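Local coordinates for RNA-dependent RNA Polymerase (Bombyx mori cytoplasmic polyhedrosis virus, PDB 6TZ0), which synthesises viral RNA as an RNA-directed RNA polymerase, copying the double-stranded genome segments conservatively into plus strands and later making the complementary minus strands, at residues A[382-386]-A[561-565]; A[1133-1137]-A[1170-1174]; A[794-800]-A[991-996]; A[209-213]-A[231-235]; A[17-23]-A[848-852]. One frame throughout, in Å; residues are numbered along the deposited sequence.

Contact 1: A[382-386]-A[561-565]; sequences KQKYA and DIYNT
Strand-on-helix packing within the central polymerase domain joins the end of strand 380-384, an outermost strand of an antiparallel sheet, to helix 557-573. Residues 382-384 are fully extended (phi near -156°, psi 136-160°). Their axis comes within 9.1 Å of that of helical 561-565 at an angle of 116°, with Gln383 CA 6.2 Å from Thr565 CA. Extended geometry sends Gln383 and Tyr385 toward the helix, while the long chains of Lys382 and Lys384 start away from it, as suits charged residues. Gln383 takes chi1 p and chi2 t, a straight arm long enough for Gln383 NE2 to give a weak hydrogen bond to Asp561 OD1 (3.0 Å); Asp561, with chi1 t, swings its carboxylate inward to receive it. Tyr385 (chi1 m, chi2 -84°) reaches to the helix, its OH 3.2 Å from Ile562 CG1; Pro369 touches it as well, and helix 389-397 packs on Tyr385, Ile562 and Thr565. Thr565 suits this buried place because its polar end is satisfied locally: with chi1 p, Thr565 OG1 donates to Ile562 O at 2.5 Å. The threonine methyl meets both incoming side chains, Thr565 CG2 lying 3.5 Å from Gln383 NE2 and 3.6 Å from Tyr385 CE2.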
# COMPACT_ATOMS: atom_id res chain seq x y z
N LYS A 382 -3.78 28.18 7.92
CA LYS A 382 -5.20 28.31 7.66
C LYS A 382 -5.37 28.93 6.29
O LYS A 382 -4.70 29.90 5.95
CB LYS A 382 -5.86 29.17 8.72
CG LYS A 382 -7.36 29.20 8.68
CD LYS A 382 -7.88 30.11 9.76
CE LYS A 382 -7.61 29.53 11.13
NZ LYS A 382 -8.40 28.30 11.37
N GLN A 383 -6.30 28.39 5.50
CA GLN A 383 -6.43 28.80 4.12
C GLN A 383 -7.83 28.50 3.61
O GLN A 383 -8.55 27.67 4.17
CB GLN A 383 -5.35 28.13 3.27
CG GLN A 383 -5.31 26.64 3.45
CD GLN A 383 -4.15 26.01 2.75
OE1 GLN A 383 -3.36 26.69 2.10
NE2 GLN A 383 -4.02 24.70 2.87
N LYS A 384 -8.20 29.19 2.53
CA LYS A 384 -9.57 29.18 2.04
C LYS A 384 -9.55 29.52 0.56
O LYS A 384 -8.71 30.30 0.12
CB LYS A 384 -10.42 30.18 2.83
CG LYS A 384 -11.91 30.10 2.60
CD LYS A 384 -12.63 31.08 3.50
CE LYS A 384 -14.13 30.87 3.46
NZ LYS A 384 -14.72 31.18 2.14
N TYR A 385 -10.46 28.93 -0.20
CA TYR A 385 -10.50 29.14 -1.64
C TYR A 385 -11.38 30.32 -2.01
O TYR A 385 -12.44 30.54 -1.42
CB TYR A 385 -11.00 27.89 -2.36
CG TYR A 385 -9.93 26.83 -2.49
CD1 TYR A 385 -9.02 26.88 -3.53
CD2 TYR A 385 -9.81 25.82 -1.56
CE1 TYR A 385 -8.04 25.94 -3.65
CE2 TYR A 385 -8.83 24.87 -1.68
CZ TYR A 385 -7.95 24.94 -2.72
OH TYR A 385 -6.96 24.00 -2.84
N ALA A 386 -10.91 31.09 -2.99
CA ALA A 386 -11.70 32.21 -3.50
C ALA A 386 -12.85 31.70 -4.36
O ALA A 386 -14.02 31.92 -4.05
CB ALA A 386 -10.81 33.17 -4.28
N ASP A 561 -3.08 20.25 -2.18
CA ASP A 561 -3.48 21.36 -1.32
C ASP A 561 -4.99 21.41 -1.06
O ASP A 561 -5.40 21.95 -0.03
CB ASP A 561 -2.99 22.67 -1.93
CG ASP A 561 -2.75 23.74 -0.89
OD1 ASP A 561 -2.96 23.48 0.31
OD2 ASP A 561 -2.32 24.84 -1.27
N ILE A 562 -5.82 20.81 -1.93
CA ILE A 562 -7.27 20.79 -1.71
C ILE A 562 -7.61 19.96 -0.48
O ILE A 562 -8.40 20.38 0.38
CB ILE A 562 -8.00 20.25 -2.96
CG1 ILE A 562 -7.78 21.16 -4.16
CG2 ILE A 562 -9.49 20.10 -2.71
CD1 ILE A 562 -8.33 20.61 -5.45
N TYR A 563 -7.03 18.77 -0.37
CA TYR A 563 -7.17 17.96 0.83
C TYR A 563 -6.46 18.59 2.02
O TYR A 563 -6.90 18.42 3.17
CB TYR A 563 -6.63 16.56 0.54
CG TYR A 563 -6.77 15.51 1.63
CD1 TYR A 563 -7.99 14.89 1.85
CD2 TYR A 563 -5.69 15.12 2.39
CE1 TYR A 563 -8.12 13.92 2.82
CE2 TYR A 563 -5.82 14.16 3.37
CZ TYR A 563 -7.04 13.57 3.58
OH TYR A 563 -7.17 12.61 4.55
N ASN A 564 -5.37 19.32 1.77
CA ASN A 564 -4.66 19.98 2.86
C ASN A 564 -5.49 21.07 3.53
O ASN A 564 -5.36 21.28 4.73
CB ASN A 564 -3.35 20.59 2.37
CG ASN A 564 -2.30 19.56 2.07
OD1 ASN A 564 -2.21 18.54 2.75
ND2 ASN A 564 -1.46 19.83 1.09
N THR A 565 -6.36 21.76 2.77
CA THR A 565 -7.25 22.74 3.38
C THR A 565 -8.23 22.10 4.35
O THR A 565 -8.49 22.63 5.43
CB THR A 565 -8.04 23.50 2.31
OG1 THR A 565 -8.80 22.57 1.54
CG2 THR A 565 -7.13 24.26 1.41

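Contact 2: A[1133-1137]-A[1170-1174]; sequences LYGNV and VSTQC
Two irregular loops meet here in the C-terminal part of the chain, one leaving helix 1118-1132 and the other leading into helix 1174-1188. Tyr1134 has left-handed backbone angles (60/52), and Ser1171 to Cys1174 form a type I beta turn closed by Cys1174 N to Ser1171 O (3.3 Å). The nearest CA atoms are those of Tyr1134 and Gln1173, 7.4 Å apart. Aromatic packing comes first: Tyr1134 (chi1 m) receives Thr1172 CG2 3.5 Å from its ring centroid, almost exactly on the normal, a CH-pi contact suited to a threonine methyl. In van der Waals contact, the valine methyl Val1137 CG2 lies 3.5 Å from the amide carbon Gln1173 CD, and Val1137 also packs on helices 1074-1080 and 1204-1211. Polar contacts centre on Gln1173, extended with chi1 p and chi2 t: Gln1173 NE2 gives a weak hydrogen bond to Asn1136 OD1 (3.3 Å), whereas Gln1173 OE1 lies 2.9 Å from Tyr1134 O, two acceptors that cannot bond each other. With one weak hydrogen bond across it, the contact depends mostly on van der Waals packing, of Gln1173 as well as of the Tyr1134 ring against Thr1172.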
# COMPACT_ATOMS: atom_id res chain seq x y z
N LEU A 1133 -21.73 -26.86 30.05
CA LEU A 1133 -23.04 -27.49 29.85
C LEU A 1133 -23.31 -27.57 28.35
O LEU A 1133 -23.41 -26.54 27.69
CB LEU A 1133 -24.15 -26.70 30.54
CG LEU A 1133 -24.17 -26.67 32.06
CD1 LEU A 1133 -25.29 -25.76 32.53
CD2 LEU A 1133 -24.34 -28.08 32.61
N TYR A 1134 -23.44 -28.80 27.84
CA TYR A 1134 -23.73 -29.10 26.43
C TYR A 1134 -22.65 -28.55 25.50
O TYR A 1134 -22.94 -27.83 24.55
CB TYR A 1134 -25.12 -28.59 26.01
CG TYR A 1134 -26.26 -29.23 26.75
CD1 TYR A 1134 -26.67 -30.53 26.46
CD2 TYR A 1134 -26.94 -28.54 27.75
CE1 TYR A 1134 -27.71 -31.12 27.14
CE2 TYR A 1134 -27.99 -29.12 28.43
CZ TYR A 1134 -28.37 -30.41 28.13
OH TYR A 1134 -29.42 -30.99 28.81
N GLY A 1135 -21.40 -28.88 25.79
CA GLY A 1135 -20.28 -28.62 24.91
C GLY A 1135 -19.58 -29.87 24.43
O GLY A 1135 -18.50 -29.77 23.86
N ASN A 1136 -20.18 -31.04 24.65
CA ASN A 1136 -19.49 -32.29 24.34
C ASN A 1136 -19.56 -32.62 22.85
O ASN A 1136 -18.60 -33.14 22.28
CB ASN A 1136 -20.04 -33.42 25.20
CG ASN A 1136 -21.55 -33.55 25.14
OD1 ASN A 1136 -22.22 -32.85 24.38
ND2 ASN A 1136 -22.10 -34.46 25.94
N VAL A 1137 -20.69 -32.34 22.20
CA VAL A 1137 -20.76 -32.57 20.76
C VAL A 1137 -20.23 -31.34 20.03
O VAL A 1137 -20.37 -30.21 20.50
CB VAL A 1137 -22.19 -32.95 20.32
CG1 VAL A 1137 -22.65 -34.21 21.02
CG2 VAL A 1137 -23.16 -31.83 20.56
N VAL A 1170 -33.31 -35.87 21.46
CA VAL A 1170 -33.07 -36.29 22.84
C VAL A 1170 -32.19 -35.31 23.59
O VAL A 1170 -31.84 -35.58 24.75
CB VAL A 1170 -32.45 -37.70 22.88
CG1 VAL A 1170 -33.38 -38.70 22.23
CG2 VAL A 1170 -31.09 -37.70 22.20
N SER A 1171 -31.83 -34.19 22.99
CA SER A 1171 -31.03 -33.19 23.67
C SER A 1171 -31.35 -31.82 23.10
O SER A 1171 -31.90 -31.70 22.00
CB SER A 1171 -29.53 -33.49 23.55
OG SER A 1171 -28.76 -32.47 24.16
N THR A 1172 -30.98 -30.79 23.85
CA THR A 1172 -31.25 -29.41 23.47
C THR A 1172 -30.43 -28.95 22.28
O THR A 1172 -30.77 -27.93 21.66
CB THR A 1172 -31.01 -28.48 24.66
OG1 THR A 1172 -31.36 -27.14 24.30
CG2 THR A 1172 -29.55 -28.52 25.09
N GLN A 1173 -29.37 -29.67 21.93
CA GLN A 1173 -28.51 -29.34 20.80
C GLN A 1173 -28.61 -30.38 19.69
O GLN A 1173 -27.67 -30.54 18.92
CB GLN A 1173 -27.08 -29.19 21.29
CG GLN A 1173 -26.60 -30.37 22.09
CD GLN A 1173 -25.27 -30.11 22.74
OE1 GLN A 1173 -24.66 -29.06 22.53
NE2 GLN A 1173 -24.80 -31.06 23.54
N CYS A 1174 -29.74 -31.09 19.61
CA CYS A 1174 -29.98 -32.00 18.51
C CYS A 1174 -30.49 -31.28 17.27
O CYS A 1174 -30.18 -31.70 16.16
CB CYS A 1174 -30.98 -33.08 18.90
SG CYS A 1174 -30.37 -34.30 20.06

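Contact 3: A[794-800]-A[991-996]; sequences LSVDNKL and SKRVSS
Two weak hydrogen bonds, both using Ser795, tie these segments together. With chi1 p, Ser795 OG donates to Lys992 O at 2.8 Å, and the backbone Ser795 O accepts from Val994 N at 3.4 Å. The same Ser795 O lies 3.2 Å from Arg993 CA, a CA-H...O contact. Serine suits the place because its short hydroxyl reaches the backbone oxygen of Lys992. Residues 794-797 and 991-995 are extended and run in the same direction, with Ser795 CA 4.9 Å from Arg993 CA and Val796 CA 5.3 Å from Val994 CA. Outside these bonds, Val796 CG1 (chi1 m) and Val994 CG1 (chi1 p) form an apolar pair at 3.7 Å. Leu794 CD1 makes a van der Waals approach to Lys992 O at 3.5 Å. From Asn798 the first segment turns, so that Leu800 (chi1 m, chi2 p) places Leu800 CD2 3.6 Å from Ser995 C and 3.8 Å from Ser996 N, at the start of helix 996-1004; Ser995 occupies the N-cap position, though its side chain makes no capping bond. Strand 791-795, which carries the ATP-binding Arg791, is an edge strand: Leu794 pairs with Met828 of strand 827-831 on one side, and 991-996 runs parallel to its other side without forming a regular further strand.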
# COMPACT_ATOMS: atom_id res chain seq x y z
N LEU A 794 13.27 -36.54 0.58
CA LEU A 794 13.70 -36.34 1.95
C LEU A 794 15.02 -37.05 2.18
O LEU A 794 15.20 -38.20 1.77
CB LEU A 794 12.64 -36.84 2.94
CG LEU A 794 12.93 -36.59 4.41
CD1 LEU A 794 13.09 -35.10 4.66
CD2 LEU A 794 11.80 -37.14 5.27
N SER A 795 15.96 -36.35 2.82
CA SER A 795 17.26 -36.91 3.12
C SER A 795 17.13 -37.93 4.24
O SER A 795 16.48 -37.68 5.26
CB SER A 795 18.25 -35.81 3.51
OG SER A 795 17.82 -35.12 4.67
N VAL A 796 17.70 -39.11 4.03
CA VAL A 796 17.58 -40.22 4.97
C VAL A 796 18.98 -40.76 5.26
O VAL A 796 19.87 -40.72 4.42
CB VAL A 796 16.65 -41.33 4.41
CG1 VAL A 796 15.22 -40.84 4.32
CG2 VAL A 796 17.10 -41.72 3.03
N ASP A 797 19.16 -41.26 6.48
CA ASP A 797 20.48 -41.65 6.96
C ASP A 797 20.88 -42.99 6.34
O ASP A 797 20.04 -43.81 5.97
CB ASP A 797 20.48 -41.74 8.48
CG ASP A 797 21.88 -41.72 9.08
OD1 ASP A 797 22.86 -41.66 8.31
OD2 ASP A 797 21.99 -41.75 10.32
N ASN A 798 22.20 -43.21 6.24
CA ASN A 798 22.72 -44.37 5.51
C ASN A 798 22.56 -45.66 6.29
O ASN A 798 22.19 -46.69 5.72
CB ASN A 798 24.19 -44.16 5.16
CG ASN A 798 24.38 -43.13 4.10
OD1 ASN A 798 23.62 -43.07 3.14
ND2 ASN A 798 25.42 -42.32 4.24
N LYS A 799 22.86 -45.64 7.59
CA LYS A 799 22.64 -46.82 8.41
C LYS A 799 21.15 -47.09 8.60
O LYS A 799 20.73 -48.24 8.76
CB LYS A 799 23.35 -46.65 9.76
CG LYS A 799 23.30 -47.87 10.67
CD LYS A 799 24.08 -49.02 10.05
CE LYS A 799 24.11 -50.23 10.97
NZ LYS A 799 22.75 -50.82 11.12
N LEU A 800 20.34 -46.04 8.52
CA LEU A 800 18.90 -46.10 8.70
C LEU A 800 18.15 -46.12 7.37
O LEU A 800 16.95 -45.82 7.34
CB LEU A 800 18.44 -44.91 9.55
CG LEU A 800 18.55 -44.91 11.08
CD1 LEU A 800 19.98 -44.92 11.61
CD2 LEU A 800 17.86 -43.68 11.61
N SER A 991 18.43 -28.07 6.17
CA SER A 991 17.57 -29.17 5.76
C SER A 991 17.34 -30.12 6.93
O SER A 991 17.98 -30.02 7.98
CB SER A 991 18.18 -29.92 4.58
OG SER A 991 17.38 -31.03 4.22
N LYS A 992 16.40 -31.04 6.75
CA LYS A 992 16.00 -31.97 7.80
C LYS A 992 16.07 -33.40 7.28
O LYS A 992 15.90 -33.65 6.08
CB LYS A 992 14.60 -31.65 8.32
CG LYS A 992 14.53 -30.34 9.07
CD LYS A 992 13.15 -30.02 9.57
CE LYS A 992 13.17 -28.78 10.44
NZ LYS A 992 13.55 -27.57 9.67
N ARG A 993 16.33 -34.33 8.19
CA ARG A 993 16.51 -35.73 7.85
C ARG A 993 15.81 -36.60 8.88
O ARG A 993 15.34 -36.13 9.92
CB ARG A 993 18.00 -36.11 7.78
CG ARG A 993 18.70 -36.21 9.13
CD ARG A 993 19.38 -34.91 9.52
NE ARG A 993 20.20 -35.05 10.72
CZ ARG A 993 21.52 -35.24 10.70
NH1 ARG A 993 22.16 -35.32 9.55
NH2 ARG A 993 22.18 -35.36 11.84
N VAL A 994 15.73 -37.90 8.59
CA VAL A 994 15.25 -38.87 9.56
C VAL A 994 16.42 -39.32 10.42
O VAL A 994 17.56 -39.47 9.94
CB VAL A 994 14.53 -40.05 8.86
CG1 VAL A 994 15.47 -40.87 8.00
CG2 VAL A 994 13.83 -40.96 9.87
N SER A 995 16.17 -39.45 11.72
CA SER A 995 17.15 -39.98 12.65
C SER A 995 16.46 -41.02 13.51
O SER A 995 15.34 -41.43 13.19
CB SER A 995 17.76 -38.87 13.51
OG SER A 995 18.51 -37.97 12.70
N SER A 996 17.11 -41.45 14.59
CA SER A 996 16.62 -42.57 15.39
C SER A 996 15.31 -42.23 16.09
O SER A 996 14.46 -43.11 16.29
CB SER A 996 17.68 -42.99 16.41
OG SER A 996 18.85 -43.45 15.76

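Contact 4: A[209-213]-A[231-235]; sequences TCCQV and MNHFL
Helices 206-218 and 224-237 form a helical hairpin, an antiparallel pair joined by a short connection in the N-terminal region. Their segments 209-213 and 231-235 run at 154° with axes 11.5 Å apart at closest, a separation bridged by sizeable side chains. Along 231-235, Met231 comes first and lies nearest the other backbone, its CA 7.8 Å from Val213 CA. Its unbranched, flexible chain folds with all three chi angles m, which sets Met231 SD 3.7 Å from Val213 CG2 and 4.2 Å from Thr209 CG2, while Met231 CE reaches Cys210 SG at 3.7 Å. Asn232 and His233 lie on another side of the helix. One turn on, Phe234 (chi1 m, chi2 -59°) points toward Thr209 and Val213: Phe234 CD2 is 3.7 Å from Thr209 CG2 and Phe234 CE2 4.1 Å from Val213 CG2. Thr209 CG2 makes an off-centre CH-pi contact, 4.2 Å from the Phe234 ring centroid. Threonine can offer that methyl because its OG1 bonds Thr205 O and Asp341. No hydrogen bond crosses the interface; methyl, sulfur and ring contacts hold it. Tyr242 of helix 242-248 touches Thr209 and Phe234, and helix 166-175 reaches Met231 and Leu235 through Tyr170 and Cys210 through Phe175.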
# COMPACT_ATOMS: atom_id res chain seq x y z
N THR A 209 0.49 -19.63 -21.39
CA THR A 209 -0.63 -19.24 -22.25
C THR A 209 -1.48 -20.45 -22.64
O THR A 209 -2.71 -20.39 -22.60
CB THR A 209 -0.10 -18.52 -23.49
OG1 THR A 209 0.71 -17.41 -23.09
CG2 THR A 209 -1.24 -18.01 -24.34
N CYS A 210 -0.83 -21.55 -23.03
CA CYS A 210 -1.54 -22.79 -23.31
C CYS A 210 -2.22 -23.36 -22.07
O CYS A 210 -3.32 -23.92 -22.19
CB CYS A 210 -0.58 -23.83 -23.90
SG CYS A 210 0.01 -23.50 -25.56
N CYS A 211 -1.61 -23.20 -20.90
CA CYS A 211 -2.26 -23.61 -19.66
C CYS A 211 -3.53 -22.80 -19.39
O CYS A 211 -4.55 -23.36 -18.96
CB CYS A 211 -1.30 -23.49 -18.47
SG CYS A 211 0.00 -24.73 -18.41
N GLN A 212 -3.50 -21.50 -19.68
CA GLN A 212 -4.69 -20.68 -19.47
C GLN A 212 -5.78 -20.99 -20.49
O GLN A 212 -6.97 -20.99 -20.16
CB GLN A 212 -4.32 -19.20 -19.52
CG GLN A 212 -5.47 -18.29 -19.14
CD GLN A 212 -5.88 -18.47 -17.70
OE1 GLN A 212 -5.04 -18.59 -16.81
NE2 GLN A 212 -7.18 -18.49 -17.45
N VAL A 213 -5.40 -21.26 -21.74
CA VAL A 213 -6.41 -21.59 -22.75
C VAL A 213 -7.04 -22.95 -22.46
O VAL A 213 -8.26 -23.13 -22.60
CB VAL A 213 -5.79 -21.52 -24.16
CG1 VAL A 213 -6.74 -22.02 -25.22
CG2 VAL A 213 -5.44 -20.09 -24.48
N MET A 231 -5.63 -18.68 -29.55
CA MET A 231 -4.19 -18.91 -29.73
C MET A 231 -3.65 -18.18 -30.96
O MET A 231 -2.51 -17.70 -30.94
CB MET A 231 -3.91 -20.41 -29.83
CG MET A 231 -4.10 -21.16 -28.53
SD MET A 231 -3.05 -20.53 -27.22
CE MET A 231 -1.43 -20.95 -27.83
N ASN A 232 -4.45 -18.07 -32.03
CA ASN A 232 -4.02 -17.30 -33.19
C ASN A 232 -3.87 -15.82 -32.84
O ASN A 232 -2.92 -15.17 -33.28
CB ASN A 232 -5.02 -17.45 -34.34
CG ASN A 232 -5.04 -18.84 -34.92
OD1 ASN A 232 -4.03 -19.53 -34.95
ND2 ASN A 232 -6.20 -19.24 -35.42
N HIS A 233 -4.79 -15.29 -32.01
CA HIS A 233 -4.67 -13.90 -31.60
C HIS A 233 -3.47 -13.67 -30.69
O HIS A 233 -2.81 -12.63 -30.78
CB HIS A 233 -5.97 -13.44 -30.94
CG HIS A 233 -5.95 -12.00 -30.51
ND1 HIS A 233 -5.87 -10.96 -31.40
CD2 HIS A 233 -6.04 -11.44 -29.28
CE1 HIS A 233 -5.88 -9.81 -30.75
NE2 HIS A 233 -5.99 -10.08 -29.46
N PHE A 234 -3.16 -14.63 -29.81
CA PHE A 234 -2.01 -14.44 -28.93
C PHE A 234 -0.70 -14.49 -29.71
O PHE A 234 0.22 -13.70 -29.45
CB PHE A 234 -1.97 -15.47 -27.80
CG PHE A 234 -3.04 -15.28 -26.75
CD1 PHE A 234 -3.12 -14.10 -26.04
CD2 PHE A 234 -3.86 -16.33 -26.38
CE1 PHE A 234 -4.08 -13.93 -25.06
CE2 PHE A 234 -4.81 -16.17 -25.40
CZ PHE A 234 -4.91 -14.97 -24.73
N LEU A 235 -0.60 -15.38 -30.70
CA LEU A 235 0.60 -15.40 -31.54
C LEU A 235 0.70 -14.17 -32.43
O LEU A 235 1.81 -13.68 -32.69
CB LEU A 235 0.63 -16.68 -32.36
CG LEU A 235 0.77 -17.92 -31.47
CD1 LEU A 235 0.59 -19.19 -32.27
CD2 LEU A 235 2.11 -17.92 -30.76

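Contact 5: A[17-23]-A[848-852]; sequences KFTRESF and YPFER
Lys17 opens the pairing in an extended conformation, its CA 4.9 Å from Pro849 CA; the aliphatic Lys17 CG packs 3.7 Å from Pro849 CB while the amine leads away to a cation-pi contact with Phe857. Phe18 carries the backbone bonds: Phe18 N donates to Pro849 O (2.6 Å) and Phe18 O accepts from Glu851 N (3.0 Å). Phe850 CA approaches Phe18 O to 3.3 Å in a CA-H...O contact. The segments run in the same direction, making a single parallel beta bridge between Phe18 and Phe850, CA to CA 4.8 Å. It pairs the residues just before helix 20-35, at the N terminus, with the loop between strands 827-831 and 867-868, some 825 residues later. The Phe18 ring (chi1 m) enters an aromatic cluster with Phe23, Tyr848 and Phe850, and Phe18 CE2 lies 3.5 Å from Tyr848 CB. Thr19, the N-cap of helix 20-35, forms a capping box with Ser22: Thr19 N donates to Ser22 OG (2.7 Å), and Thr19 OG1 (chi1 p) accepts weakly from Glu21 N (3.3 Å), as short hydroxyl side chains can at a helix start. Thr19 CG2 also meets Glu851 OE1 at 3.3 Å. One turn on, Phe23 (chi1 t) offers its ring face to the edge of Phe850, with CE1 of Phe23 4.0 Å from CE1 of Phe850.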
# COMPACT_ATOMS: atom_id res chain seq x y z
N LYS A 17 -15.58 -42.52 -12.16
CA LYS A 17 -15.72 -43.07 -10.82
C LYS A 17 -14.45 -43.83 -10.50
O LYS A 17 -13.70 -44.23 -11.39
CB LYS A 17 -16.92 -44.01 -10.72
CG LYS A 17 -18.26 -43.35 -10.90
CD LYS A 17 -19.36 -44.37 -10.79
CE LYS A 17 -20.72 -43.73 -10.96
NZ LYS A 17 -21.80 -44.74 -10.85
N PHE A 18 -14.21 -44.04 -9.21
CA PHE A 18 -13.05 -44.78 -8.77
C PHE A 18 -13.48 -46.13 -8.22
O PHE A 18 -14.02 -46.22 -7.12
CB PHE A 18 -12.23 -44.02 -7.73
CG PHE A 18 -11.55 -42.81 -8.28
CD1 PHE A 18 -10.66 -42.93 -9.33
CD2 PHE A 18 -11.70 -41.58 -7.67
CE1 PHE A 18 -10.01 -41.82 -9.83
CE2 PHE A 18 -11.04 -40.47 -8.15
CZ PHE A 18 -10.19 -40.59 -9.24
N THR A 19 -13.23 -47.18 -8.99
CA THR A 19 -13.30 -48.55 -8.52
C THR A 19 -11.93 -48.92 -7.97
O THR A 19 -11.07 -48.06 -7.74
CB THR A 19 -13.74 -49.47 -9.65
OG1 THR A 19 -12.74 -49.49 -10.68
CG2 THR A 19 -15.04 -48.97 -10.26
N ARG A 20 -11.70 -50.21 -7.73
CA ARG A 20 -10.36 -50.63 -7.33
C ARG A 20 -9.46 -50.92 -8.52
O ARG A 20 -8.24 -50.94 -8.37
CB ARG A 20 -10.43 -51.84 -6.41
CG ARG A 20 -11.08 -51.55 -5.08
CD ARG A 20 -10.88 -52.66 -4.08
NE ARG A 20 -11.46 -53.93 -4.52
CZ ARG A 20 -12.72 -54.30 -4.28
NH1 ARG A 20 -13.54 -53.50 -3.63
NH2 ARG A 20 -13.15 -55.48 -4.72
N GLU A 21 -10.04 -51.15 -9.70
CA GLU A 21 -9.27 -51.33 -10.92
C GLU A 21 -9.01 -50.03 -11.66
O GLU A 21 -8.21 -50.03 -12.60
CB GLU A 21 -9.98 -52.31 -11.87
CG GLU A 21 -10.02 -53.75 -11.39
CD GLU A 21 -11.21 -54.04 -10.48
OE1 GLU A 21 -12.04 -53.13 -10.26
OE2 GLU A 21 -11.30 -55.18 -9.99
N SER A 22 -9.67 -48.94 -11.28
CA SER A 22 -9.52 -47.66 -11.95
C SER A 22 -8.71 -46.66 -11.15
O SER A 22 -8.06 -45.79 -11.74
CB SER A 22 -10.89 -47.07 -12.27
OG SER A 22 -11.63 -46.80 -11.09
N PHE A 23 -8.73 -46.76 -9.82
CA PHE A 23 -8.01 -45.81 -8.98
C PHE A 23 -6.51 -46.08 -9.01
O PHE A 23 -5.70 -45.14 -9.05
CB PHE A 23 -8.56 -45.89 -7.56
CG PHE A 23 -8.01 -44.85 -6.62
CD1 PHE A 23 -8.42 -43.53 -6.72
CD2 PHE A 23 -7.13 -45.20 -5.62
CE1 PHE A 23 -7.92 -42.58 -5.87
CE2 PHE A 23 -6.63 -44.25 -4.76
CZ PHE A 23 -7.04 -42.94 -4.88
N TYR A 848 -14.35 -38.03 -6.14
CA TYR A 848 -15.17 -38.76 -7.09
C TYR A 848 -15.80 -39.97 -6.41
O TYR A 848 -15.41 -40.31 -5.29
CB TYR A 848 -14.31 -39.15 -8.29
CG TYR A 848 -13.95 -37.99 -9.19
CD1 TYR A 848 -14.80 -37.61 -10.22
CD2 TYR A 848 -12.78 -37.28 -9.00
CE1 TYR A 848 -14.49 -36.55 -11.03
CE2 TYR A 848 -12.46 -36.22 -9.82
CZ TYR A 848 -13.32 -35.86 -10.83
OH TYR A 848 -13.01 -34.81 -11.64
N PRO A 849 -16.80 -40.61 -7.02
CA PRO A 849 -17.39 -41.82 -6.40
C PRO A 849 -16.40 -42.97 -6.22
O PRO A 849 -15.79 -43.45 -7.17
CB PRO A 849 -18.50 -42.21 -7.38
CG PRO A 849 -18.91 -40.95 -7.97
CD PRO A 849 -17.68 -40.12 -8.10
N PHE A 850 -16.24 -43.38 -4.96
CA PHE A 850 -15.52 -44.60 -4.61
C PHE A 850 -16.50 -45.75 -4.53
O PHE A 850 -17.62 -45.59 -4.05
CB PHE A 850 -14.80 -44.44 -3.27
CG PHE A 850 -13.59 -43.56 -3.32
CD1 PHE A 850 -12.37 -44.06 -3.74
CD2 PHE A 850 -13.68 -42.22 -2.97
CE1 PHE A 850 -11.26 -43.25 -3.79
CE2 PHE A 850 -12.57 -41.41 -3.03
CZ PHE A 850 -11.36 -41.92 -3.44
N GLU A 851 -16.08 -46.93 -4.99
CA GLU A 851 -16.95 -48.09 -4.95
C GLU A 851 -16.86 -48.77 -3.59
O GLU A 851 -15.77 -48.94 -3.03
CB GLU A 851 -16.60 -49.08 -6.06
CG GLU A 851 -17.61 -50.21 -6.20
CD GLU A 851 -17.26 -51.19 -7.29
OE1 GLU A 851 -16.19 -51.03 -7.91
OE2 GLU A 851 -18.05 -52.12 -7.53
N ARG A 852 -18.01 -49.16 -3.06
CA ARG A 852 -18.08 -49.91 -1.81
C ARG A 852 -17.92 -51.40 -2.12
O ARG A 852 -17.65 -51.79 -3.26
CB ARG A 852 -19.40 -49.62 -1.10
CG ARG A 852 -19.59 -48.17 -0.70
CD ARG A 852 -20.88 -48.01 0.09
NE ARG A 852 -21.12 -46.63 0.48
CZ ARG A 852 -21.88 -45.79 -0.22
NH1 ARG A 852 -22.48 -46.21 -1.32
NH2 ARG A 852 -22.06 -44.55 0.20

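How the contacts relate
From the N terminus, contact 5 opens first at residues 17-23 and stays open for more than 800 residues. Within that long loop, contact 4 closes a short hairpin of neighbouring helices in the N-terminal region, and contact 1 later joins a sheet edge to a helix of the central polymerase domain. Contact 3 starts at 794-800, before contact 5 closes at 848-852, and ends at 991-996, so these two cross along the chain, contact 5 tying the N terminus to the loop at 848-852 and contact 3 tying a sheet edge to the C-terminal region. Contact 2 follows in series, tying two C-terminal loops. No two contacts touch; contacts 4 and 5 come closest, about 16 Å between nearest atoms.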